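Local coordinates for protein FimX (Pseudomonas aeruginosa PAO1, PDB 3HV8) that belongs to the EAL-domain family and holds the ligand C2E at one end of a barrel-like fold, at residues Gln168-Phe174 against Val189-Asp195; Leu224-Val230 against Ala244-Tyr250. The contacts are given in a common frame with arbitrary orientation. Where two conformers were deposited one is given. Residues are numbered along the deposited sequence.

Contact 1: residues Gln168-Phe174 against Val189-Asp195; sequences QAAISQF and VQFIKID. With C2E (9,9'-[(2R,3R,3aS,5S,7aR,9R,10R,10aS,12S,14aR)-3,5,10,12-tetrahydroxy-5,12-dioxidooctahydro-2H,7H-difuro[3,2-d:3',2'-j][1,3,7,9,2,8]tetraoxadiphosphacyclododecine-2,9-diyl]bis(2-amino-1,9-dihydro-6H-purin-6-one)), chain B.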
loop_
_atom_site.group_PDB
_atom_site.type_symbol
_atom_site.label_atom_id
_atom_site.label_comp_id
_atom_site.label_asym_id
_atom_site.label_seq_id
_atom_site.Cartn_x
_atom_site.Cartn_y
_atom_site.Cartn_z
ATOM N N GLN A 168 9.349 1.863 -6.374
ATOM C CA GLN A 168 9.433 0.597 -5.673
ATOM C C GLN A 168 8.071 -0.074 -5.627
ATOM O O GLN A 168 7.068 0.502 -6.063
ATOM C CB GLN A 168 9.934 0.843 -4.253
ATOM C CG GLN A 168 11.421 1.208 -4.203
ATOM C CD GLN A 168 11.859 1.599 -2.807
ATOM O OE1 GLN A 168 11.254 2.452 -2.182
ATOM N NE2 GLN A 168 12.933 0.988 -2.326
ATOM N N ALA A 169 8.034 -1.304 -5.128
ATOM C CA ALA A 169 6.786 -2.042 -5.008
ATOM C C ALA A 169 6.726 -2.888 -3.747
ATOM O O ALA A 169 7.762 -3.237 -3.145
ATOM C CB ALA A 169 6.526 -2.899 -6.261
ATOM N N ALA A 170 5.499 -3.202 -3.348
ATOM C CA ALA A 170 5.233 -3.972 -2.144
ATOM C C ALA A 170 4.092 -4.925 -2.396
ATOM O O ALA A 170 3.184 -4.623 -3.193
ATOM C CB ALA A 170 4.848 -3.048 -0.999
ATOM N N ILE A 171 4.109 -6.071 -1.729
ATOM C CA ILE A 171 2.934 -6.927 -1.681
ATOM C C ILE A 171 2.314 -6.792 -0.303
ATOM O O ILE A 171 3.025 -6.942 0.693
ATOM C CB ILE A 171 3.288 -8.410 -1.915
ATOM C CG1 ILE A 171 4.069 -8.571 -3.222
ATOM C CG2 ILE A 171 2.015 -9.279 -1.868
ATOM C CD1 ILE A 171 3.349 -8.021 -4.423
ATOM N N SER A 172 1.011 -6.534 -0.240
ATOM C CA SER A 172 0.313 -6.422 1.030
ATOM C C SER A 172 -0.582 -7.632 1.267
ATOM O O SER A 172 -0.777 -8.464 0.371
ATOM C CB SER A 172 -0.517 -5.150 1.074
ATOM O OG SER A 172 -1.503 -5.151 0.060
ATOM N N GLN A 173 -1.116 -7.730 2.475
ATOM C CA GLN A 173 -1.915 -8.878 2.894
ATOM C C GLN A 173 -1.174 -10.192 2.683
ATOM O O GLN A 173 -1.761 -11.216 2.403
ATOM C CB GLN A 173 -3.292 -8.863 2.215
ATOM C CG GLN A 173 -4.130 -7.650 2.644
ATOM C CD GLN A 173 -5.366 -7.415 1.782
ATOM O OE1 GLN A 173 -5.695 -8.213 0.908
ATOM N NE2 GLN A 173 -6.049 -6.305 2.024
ATOM N N PHE A 174 0.139 -10.160 2.873
ATOM C CA PHE A 174 0.984 -11.312 2.580
ATOM C C PHE A 174 0.848 -12.410 3.627
ATOM O O PHE A 174 0.709 -12.133 4.837
ATOM C CB PHE A 174 2.450 -10.867 2.520
ATOM C CG PHE A 174 3.419 -11.964 2.160
ATOM C CD1 PHE A 174 3.757 -12.199 0.837
ATOM C CD2 PHE A 174 4.024 -12.730 3.165
ATOM C CE1 PHE A 174 4.660 -13.195 0.502
ATOM C CE2 PHE A 174 4.922 -13.741 2.836
ATOM C CZ PHE A 174 5.241 -13.969 1.505
ATOM N N VAL A 189 9.908 -6.661 -5.937
ATOM C CA VAL A 189 9.332 -5.972 -4.792
ATOM C C VAL A 189 10.366 -5.880 -3.684
ATOM O O VAL A 189 11.200 -6.775 -3.509
ATOM C CB VAL A 189 8.047 -6.658 -4.279
ATOM C CG1 VAL A 189 6.955 -6.660 -5.349
ATOM C CG2 VAL A 189 8.344 -8.071 -3.820
ATOM N N GLN A 190 10.316 -4.786 -2.944
ATOM C CA GLN A 190 11.279 -4.555 -1.879
ATOM C C GLN A 190 10.635 -4.693 -0.505
ATOM O O GLN A 190 11.328 -5.007 0.468
ATOM C CB GLN A 190 11.909 -3.173 -2.018
ATOM C CG GLN A 190 12.726 -2.982 -3.306
ATOM C CD GLN A 190 11.864 -2.597 -4.478
ATOM O OE1 GLN A 190 10.728 -2.159 -4.311
ATOM N NE2 GLN A 190 12.392 -2.773 -5.683
ATOM N N PHE A 191 9.330 -4.451 -0.415
ATOM C CA PHE A 191 8.639 -4.480 0.875
ATOM C C PHE A 191 7.569 -5.553 0.851
ATOM O O PHE A 191 6.883 -5.737 -0.172
ATOM C CB PHE A 191 7.924 -3.148 1.178
ATOM C CG PHE A 191 8.827 -1.926 1.224
ATOM C CD1 PHE A 191 9.303 -1.428 2.435
ATOM C CD2 PHE A 191 9.114 -1.218 0.064
ATOM C CE1 PHE A 191 10.104 -0.277 2.464
ATOM C CE2 PHE A 191 9.899 -0.076 0.089
ATOM C CZ PHE A 191 10.393 0.404 1.288
ATOM N N ILE A 192 7.359 -6.214 1.985
ATOM C CA ILE A 192 6.274 -7.178 2.112
ATOM C C ILE A 192 5.499 -6.861 3.377
ATOM O O ILE A 192 6.069 -6.860 4.493
ATOM C CB ILE A 192 6.793 -8.631 2.181
ATOM C CG1 ILE A 192 7.558 -9.021 0.905
ATOM C CG2 ILE A 192 5.644 -9.588 2.436
ATOM C CD1 ILE A 192 6.662 -9.109 -0.361
ATOM N N LYS A 193 4.209 -6.574 3.211
ATOM C CA LYS A 193 3.369 -6.157 4.316
ATOM C C LYS A 193 2.490 -7.343 4.626
ATOM O O LYS A 193 1.682 -7.773 3.797
ATOM C CB LYS A 193 2.547 -4.938 3.922
ATOM C CG LYS A 193 1.715 -4.341 5.046
ATOM C CD LYS A 193 1.073 -3.047 4.569
ATOM C CE LYS A 193 0.499 -2.299 5.736
ATOM N NZ LYS A 193 -0.230 -1.090 5.256
ATOM N N ILE A 194 2.668 -7.913 5.812
ATOM C CA ILE A 194 1.955 -9.135 6.135
ATOM C C ILE A 194 0.510 -8.861 6.545
ATOM O O ILE A 194 0.167 -7.764 6.989
ATOM C CB ILE A 194 2.691 -9.983 7.204
ATOM C CG1 ILE A 194 2.596 -9.339 8.589
ATOM C CG2 ILE A 194 4.151 -10.237 6.785
ATOM C CD1 ILE A 194 3.071 -10.272 9.705
ATOM N N ASP A 195 -0.340 -9.868 6.373
ATOM C CA ASP A 195 -1.755 -9.743 6.681
ATOM C C ASP A 195 -1.974 -9.475 8.178
ATOM O O ASP A 195 -1.276 -10.050 9.024
ATOM C CB ASP A 195 -2.480 -11.022 6.283
ATOM C CG ASP A 195 -3.976 -10.851 6.295
ATOM O OD1 ASP A 195 -4.497 -10.210 5.367
ATOM O OD2 ASP A 195 -4.623 -11.341 7.244
HETATM P P1 C2E B . -5.839 -2.571 3.331
HETATM O O2P C2E B . -4.471 -3.384 3.183
HETATM O O1P C2E B . -6.742 -3.420 4.134
HETATM O "O5'" C2E B . -5.722 -1.229 4.183
HETATM C "C5'" C2E B . -5.736 -1.350 5.619
HETATM C "C4'" C2E B . -7.125 -1.112 6.248
HETATM O "O4'" C2E B . -6.997 -1.185 7.689
HETATM C "C3'" C2E B . -7.472 0.340 5.944
HETATM O "O3'" C2E B . -8.883 0.450 5.707
HETATM C "C2'" C2E B . -7.005 1.117 7.198
HETATM O "O2'" C2E B . -7.754 2.291 7.449
HETATM C "C1'" C2E B . -7.259 0.076 8.288
HETATM N N9 C2E B . -6.423 0.212 9.471
HETATM C C8 C2E B . -5.251 0.922 9.588
HETATM N N7 C2E B . -4.694 0.663 10.748
HETATM C C5 C2E B . -5.495 -0.206 11.432
HETATM C C6 C2E B . -5.410 -0.813 12.705
HETATM O O6 C2E B . -4.449 -0.655 13.461
HETATM N N1 C2E B . -6.425 -1.616 13.058
HETATM C C2 C2E B . -7.488 -1.839 12.239
HETATM N N2 C2E B . -8.484 -2.676 12.668
HETATM N N3 C2E B . -7.580 -1.282 11.054
HETATM C C4 C2E B . -6.603 -0.478 10.630
HETATM P P11 C2E B . -9.343 1.334 4.443
HETATM O O21 C2E B . -10.917 1.369 4.437
HETATM O O11 C2E B . -8.679 2.653 4.447
HETATM O O5A C2E B . -8.787 0.542 3.187
HETATM C C5A C2E B . -9.272 -0.783 2.930
HETATM C C4A C2E B . -8.744 -1.298 1.594
HETATM O O4A C2E B . -9.205 -0.439 0.540
HETATM C C3A C2E B . -7.219 -1.295 1.463
HETATM O O3A C2E B . -6.622 -2.485 1.962
HETATM C C2A C2E B . -7.065 -1.302 -0.059
HETATM O O2A C2E B . -7.336 -2.615 -0.581
HETATM C C1A C2E B . -8.241 -0.419 -0.493
HETATM N N91 C2E B . -7.763 0.948 -0.663
HETATM C C81 C2E B . -7.696 1.951 0.262
HETATM N N71 C2E B . -7.209 3.015 -0.315
HETATM C C51 C2E B . -7.007 2.770 -1.644
HETATM C C61 C2E B . -6.552 3.513 -2.752
HETATM O O61 C2E B . -6.107 4.664 -2.660
HETATM N N11 C2E B . -6.527 2.852 -3.939
HETATM C C21 C2E B . -6.920 1.549 -4.079
HETATM N N21 C2E B . -6.822 0.947 -5.302
HETATM N N31 C2E B . -7.319 0.838 -3.058
HETATM C C41 C2E B . -7.382 1.436 -1.862
HETATM O O HOH W 1 -1.210 -6.209 4.871
#

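Contact 2: residues Leu224-Val230 against Ala244-Tyr250; sequences LSIVPFV and ATYIQGY. With C2E (9,9'-[(2R,3R,3aS,5S,7aR,9R,10R,10aS,12S,14aR)-3,5,10,12-tetrahydroxy-5,12-dioxidooctahydro-2H,7H-difuro[3,2-d:3',2'-j][1,3,7,9,2,8]tetraoxadiphosphacyclododecine-2,9-diyl]bis(2-amino-1,9-dihydro-6H-purin-6-one)), chain B.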
loop_
_atom_site.group_PDB
_atom_site.type_symbol
_atom_site.label_atom_id
_atom_site.label_comp_id
_atom_site.label_asym_id
_atom_site.label_seq_id
_atom_site.Cartn_x
_atom_site.Cartn_y
_atom_site.Cartn_z
ATOM N N LEU A 224 12.054 -6.311 3.044
ATOM C CA LEU A 224 11.706 -5.517 4.223
ATOM C C LEU A 224 10.305 -5.850 4.706
ATOM O O LEU A 224 9.339 -5.707 3.960
ATOM C CB LEU A 224 11.777 -4.031 3.897
ATOM C CG LEU A 224 13.143 -3.554 3.392
ATOM C CD1 LEU A 224 13.020 -2.254 2.632
ATOM C CD2 LEU A 224 14.060 -3.405 4.586
ATOM N N SER A 225 10.180 -6.286 5.952
ATOM C CA SER A 225 8.869 -6.612 6.498
ATOM C C SER A 225 8.144 -5.391 7.059
ATOM O O SER A 225 8.742 -4.539 7.720
ATOM C CB SER A 225 9.010 -7.671 7.591
ATOM O OG SER A 225 9.937 -7.254 8.592
ATOM N N ILE A 226 6.852 -5.306 6.767
ATOM C CA ILE A 226 5.987 -4.309 7.394
ATOM C C ILE A 226 4.871 -5.078 8.085
ATOM O O ILE A 226 4.205 -5.906 7.467
ATOM C CB ILE A 226 5.345 -3.354 6.363
ATOM C CG1 ILE A 226 6.419 -2.669 5.510
ATOM C CG2 ILE A 226 4.458 -2.359 7.090
ATOM C CD1 ILE A 226 5.865 -1.866 4.312
ATOM N N VAL A 227 4.672 -4.828 9.376
ATOM C CA VAL A 227 3.589 -5.486 10.094
ATOM C C VAL A 227 2.565 -4.463 10.531
ATOM O O VAL A 227 2.868 -3.556 11.307
ATOM C CB VAL A 227 4.098 -6.249 11.328
ATOM C CG1 VAL A 227 2.952 -6.965 12.002
ATOM C CG2 VAL A 227 5.149 -7.264 10.900
ATOM N N PRO A 228 1.345 -4.580 10.017
ATOM C CA PRO A 228 0.311 -3.602 10.326
ATOM C C PRO A 228 -0.604 -4.054 11.467
ATOM O O PRO A 228 -0.370 -5.093 12.097
ATOM C CB PRO A 228 -0.483 -3.566 9.018
ATOM C CG PRO A 228 -0.472 -5.000 8.585
ATOM C CD PRO A 228 0.897 -5.542 8.993
ATOM N N PHE A 229 -1.648 -3.265 11.697
ATOM C CA PHE A 229 -2.670 -3.551 12.720
ATOM C C PHE A 229 -2.109 -3.565 14.144
ATOM O O PHE A 229 -2.621 -4.267 15.018
ATOM C CB PHE A 229 -3.421 -4.854 12.405
ATOM C CG PHE A 229 -4.474 -4.705 11.328
ATOM C CD1 PHE A 229 -5.818 -4.866 11.628
ATOM C CD2 PHE A 229 -4.120 -4.391 10.029
ATOM C CE1 PHE A 229 -6.792 -4.726 10.649
ATOM C CE2 PHE A 229 -5.095 -4.247 9.034
ATOM C CZ PHE A 229 -6.427 -4.415 9.353
ATOM N N VAL A 230 -1.051 -2.797 14.376
ATOM C CA VAL A 230 -0.527 -2.664 15.733
ATOM C C VAL A 230 -1.487 -1.790 16.538
ATOM O O VAL A 230 -1.640 -0.602 16.266
ATOM C CB VAL A 230 0.897 -2.079 15.738
ATOM C CG1 VAL A 230 1.395 -1.909 17.190
ATOM C CG2 VAL A 230 1.846 -2.976 14.958
ATOM N N ALA A 244 10.685 -7.283 13.011
ATOM C CA ALA A 244 9.979 -6.531 11.961
ATOM C C ALA A 244 10.751 -5.262 11.590
ATOM O O ALA A 244 11.207 -4.524 12.480
ATOM C CB ALA A 244 8.596 -6.156 12.440
ATOM N N THR A 245 10.890 -4.963 10.297
ATOM C CA THR A 245 11.604 -3.734 9.937
ATOM C C THR A 245 10.750 -2.466 10.054
ATOM O O THR A 245 11.289 -1.385 10.311
ATOM C CB THR A 245 12.330 -3.787 8.570
ATOM O OG1 THR A 245 11.523 -4.488 7.638
ATOM C CG2 THR A 245 13.657 -4.525 8.704
ATOM N N TYR A 246 9.434 -2.610 9.863
ATOM C CA TYR A 246 8.493 -1.513 9.976
ATOM C C TYR A 246 7.201 -1.994 10.602
ATOM O O TYR A 246 6.830 -3.169 10.468
ATOM C CB TYR A 246 8.106 -0.933 8.599
ATOM C CG TYR A 246 9.239 -0.417 7.752
ATOM C CD1 TYR A 246 9.572 0.930 7.749
ATOM C CD2 TYR A 246 9.938 -1.272 6.902
ATOM C CE1 TYR A 246 10.615 1.411 6.961
ATOM C CE2 TYR A 246 10.977 -0.802 6.124
ATOM C CZ TYR A 246 11.294 0.540 6.143
ATOM O OH TYR A 246 12.324 1.021 5.352
ATOM N N ILE A 247 6.527 -1.066 11.278
ATOM C CA ILE A 247 5.200 -1.323 11.814
ATOM C C ILE A 247 4.224 -0.187 11.499
ATOM O O ILE A 247 4.618 0.931 11.147
ATOM C CB ILE A 247 5.250 -1.599 13.342
ATOM C CG1 ILE A 247 5.876 -0.408 14.070
ATOM C CG2 ILE A 247 5.972 -2.921 13.624
ATOM C CD1 ILE A 247 5.829 -0.548 15.606
ATOM N N GLN A 248 2.936 -0.496 11.607
ATOM C CA GLN A 248 1.877 0.447 11.328
ATOM C C GLN A 248 0.665 0.033 12.158
ATOM O O GLN A 248 0.475 -1.160 12.437
ATOM C CB GLN A 248 1.522 0.390 9.838
ATOM C CG GLN A 248 0.622 1.513 9.370
ATOM C CD GLN A 248 0.020 1.217 8.014
ATOM O OE1 GLN A 248 -0.476 0.121 7.773
ATOM N NE2 GLN A 248 0.050 2.197 7.133
ATOM N N GLY A 249 -0.151 1.011 12.540
ATOM C CA GLY A 249 -1.383 0.698 13.243
ATOM C C GLY A 249 -1.956 1.878 13.982
ATOM O O GLY A 249 -1.308 2.915 14.125
ATOM N N TYR A 250 -3.198 1.722 14.427
ATOM C CA TYR A 250 -3.854 2.750 15.223
ATOM C C TYR A 250 -3.033 3.153 16.455
ATOM O O TYR A 250 -3.080 4.305 16.881
ATOM C CB TYR A 250 -5.251 2.280 15.659
ATOM C CG TYR A 250 -6.276 2.151 14.555
ATOM C CD1 TYR A 250 -7.326 1.244 14.664
ATOM C CD2 TYR A 250 -6.208 2.936 13.407
ATOM C CE1 TYR A 250 -8.275 1.119 13.656
ATOM C CE2 TYR A 250 -7.153 2.815 12.399
ATOM C CZ TYR A 250 -8.185 1.912 12.529
ATOM O OH TYR A 250 -9.124 1.791 11.524
HETATM P P1 C2E B . -5.839 -2.571 3.331
HETATM O O2P C2E B . -4.471 -3.384 3.183
HETATM O O1P C2E B . -6.742 -3.420 4.134
HETATM O "O5'" C2E B . -5.722 -1.229 4.183
HETATM C "C5'" C2E B . -5.736 -1.350 5.619
HETATM C "C4'" C2E B . -7.125 -1.112 6.248
HETATM O "O4'" C2E B . -6.997 -1.185 7.689
HETATM C "C3'" C2E B . -7.472 0.340 5.944
HETATM O "O3'" C2E B . -8.883 0.450 5.707
HETATM C "C2'" C2E B . -7.005 1.117 7.198
HETATM O "O2'" C2E B . -7.754 2.291 7.449
HETATM C "C1'" C2E B . -7.259 0.076 8.288
HETATM N N9 C2E B . -6.423 0.212 9.471
HETATM C C8 C2E B . -5.251 0.922 9.588
HETATM N N7 C2E B . -4.694 0.663 10.748
HETATM C C5 C2E B . -5.495 -0.206 11.432
HETATM C C6 C2E B . -5.410 -0.813 12.705
HETATM O O6 C2E B . -4.449 -0.655 13.461
HETATM N N1 C2E B . -6.425 -1.616 13.058
HETATM C C2 C2E B . -7.488 -1.839 12.239
HETATM N N2 C2E B . -8.484 -2.676 12.668
HETATM N N3 C2E B . -7.580 -1.282 11.054
HETATM C C4 C2E B . -6.603 -0.478 10.630
HETATM P P11 C2E B . -9.343 1.334 4.443
HETATM O O21 C2E B . -10.917 1.369 4.437
HETATM O O11 C2E B . -8.679 2.653 4.447
HETATM O O5A C2E B . -8.787 0.542 3.187
HETATM C C5A C2E B . -9.272 -0.783 2.930
HETATM C C4A C2E B . -8.744 -1.298 1.594
HETATM O O4A C2E B . -9.205 -0.439 0.540
HETATM C C3A C2E B . -7.219 -1.295 1.463
HETATM O O3A C2E B . -6.622 -2.485 1.962
HETATM C C2A C2E B . -7.065 -1.302 -0.059
HETATM O O2A C2E B . -7.336 -2.615 -0.581
HETATM C C1A C2E B . -8.241 -0.419 -0.493
HETATM N N91 C2E B . -7.763 0.948 -0.663
HETATM C C81 C2E B . -7.696 1.951 0.262
HETATM N N71 C2E B . -7.209 3.015 -0.315
HETATM C C51 C2E B . -7.007 2.770 -1.644
HETATM C C61 C2E B . -6.552 3.513 -2.752
HETATM O O61 C2E B . -6.107 4.664 -2.660
HETATM N N11 C2E B . -6.527 2.852 -3.939
HETATM C C21 C2E B . -6.920 1.549 -4.079
HETATM N N21 C2E B . -6.822 0.947 -5.302
HETATM N N31 C2E B . -7.319 0.838 -3.058
HETATM C C41 C2E B . -7.382 1.436 -1.862
HETATM O O HOH W 2 -2.079 -0.869 9.985
#

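Contact 1: residues Gln168-Phe174 against Val189-Asp195
Backbone hydrogen bonds between parallel strands carry this contact, which joins two neighbouring staves of the TIM-barrel-like EAL fold. The shortest runs from Lys-193 N to Ile-171 O (2.8 Å) and is nearly straight. Ile-171 N in turn donates to Phe-191 O (3.2 Å), so Ile-171 reaches both sides of Ile-192, as parallel pairing requires. At the start of the pair, Gln-190 stands in for regular strand: its OE1 accepts from Ala-169 N (2.9 Å), while its own N donates to Ala-169 O (3.0 Å). At the other end a beta bulge shifts the register by one residue. Gln-173, with a positive phi of 54°, turns the chain, and pairing resumes with Phe-174 N to Lys-193 O (3.0 Å) and Asp-195 N to Phe-174 O (2.9 Å). A water fills the bend, accepting from Gln-173 N (2.8 Å) and donating to Ile-194 O (3.0 Å).

The side chains then divide between two faces. Ala-170 and Phe-191 meet on the inner one, CB to CB at 3.8 Å, and Phe-108 packs edge-to-face with Phe-191. Lys-193 NZ forms a salt bridge with Glu-52 and a hydrogen bond with Gln-248. Ile-171 and Ile-192 share the outer face (Ile-171 CB to Ile-192 CD1, 3.8 Å), where helix 205-220 covers Ile-192 through Leu-218. Ile-192 CG2 also makes a CH-pi contact with Phe-174, 3.7 Å from the ring centroid. At the bend Gln-173 lies beside the ligand, its NE2 3.5 Å from O2P of C2E.

Contact 2: residues Leu224-Val230 against Ala244-Tyr250
Tyr-246 presents its ring edge to Leu-224, with CE2 4.0 Å from the Leu-224 CB, while its own CB packs 3.9 Å from CG1 of Ile-226. Val-40 of strand 33-42 touches both Tyr-246 and Ile-226 on this face. On the other face, Val-227 CG2 lies 3.9 Å from Ala-244 CB, and Val-230 CG2 lies 4.0 Å from Ile-247 CB, beneath Leu-236 and Leu-239 of helix 233-242.

Between these faces the backbones pair in parallel. Tyr-246 N donates to Ser-225 O (3.0 Å), Val-227 N to Tyr-246 O (2.9 Å) and Gln-248 N to Val-227 O (3.1 Å). Side chains secure the start of the ladder: Thr-245 OG1 donates to Ser-225 O (2.8 Å), and Thr-245 N to Ser-225 OG (3.0 Å), an oxygen also hydrogen-bonded to His-219. Beyond Pro-228 the chain turns at Phe-229, and Val-230 N reaches Gln-248 O (3.0 Å). A water links Phe-229 N (3.0 Å) to Gln-248 OE1 (2.9 Å); the same side chain bonds Glu-52 through NE2. Gly-249 is required here, since a CB would strike Val-230 O and its backbone angles alone call for glycine.

Past this point the rings of Phe-229 and Tyr-250 flank the ligand: they turn a face to N3 and N1 of one purinone of C2E, from opposite sides, and Tyr-250 N donates to its O6 (2.9 Å). This is a beta-alpha-beta unit, with helix 233-242 as the crossover, whose C-terminal strand ends supply part of the binding pocket, as is usual in barrels of the TIM type.

Contacts 1 and 2, their centres about 11 Å apart, are successive parallel pairings in one curved sheet, joined where strand 191-194 meets 224-227. Ile-192 N probably donates to Leu-224 O (2.8 Å), and Phe-191 CE1 packs 3.5 Å from Leu-224 CD1. Nearer the ligand, Ile-194 O approaches Pro-228 CD (3.1 Å), and Lys-193 NZ probably bonds to Gln-248 OE1 (2.8 Å). Contact 1 is bridged by a chain segment without helix, contact 2 by a helical crossover, yet both use one device: a residue of positive phi, Gln-173 or Phe-229, turns the strand end and gives its N to a water. One bend faces a phosphate of C2E, the other a purinone.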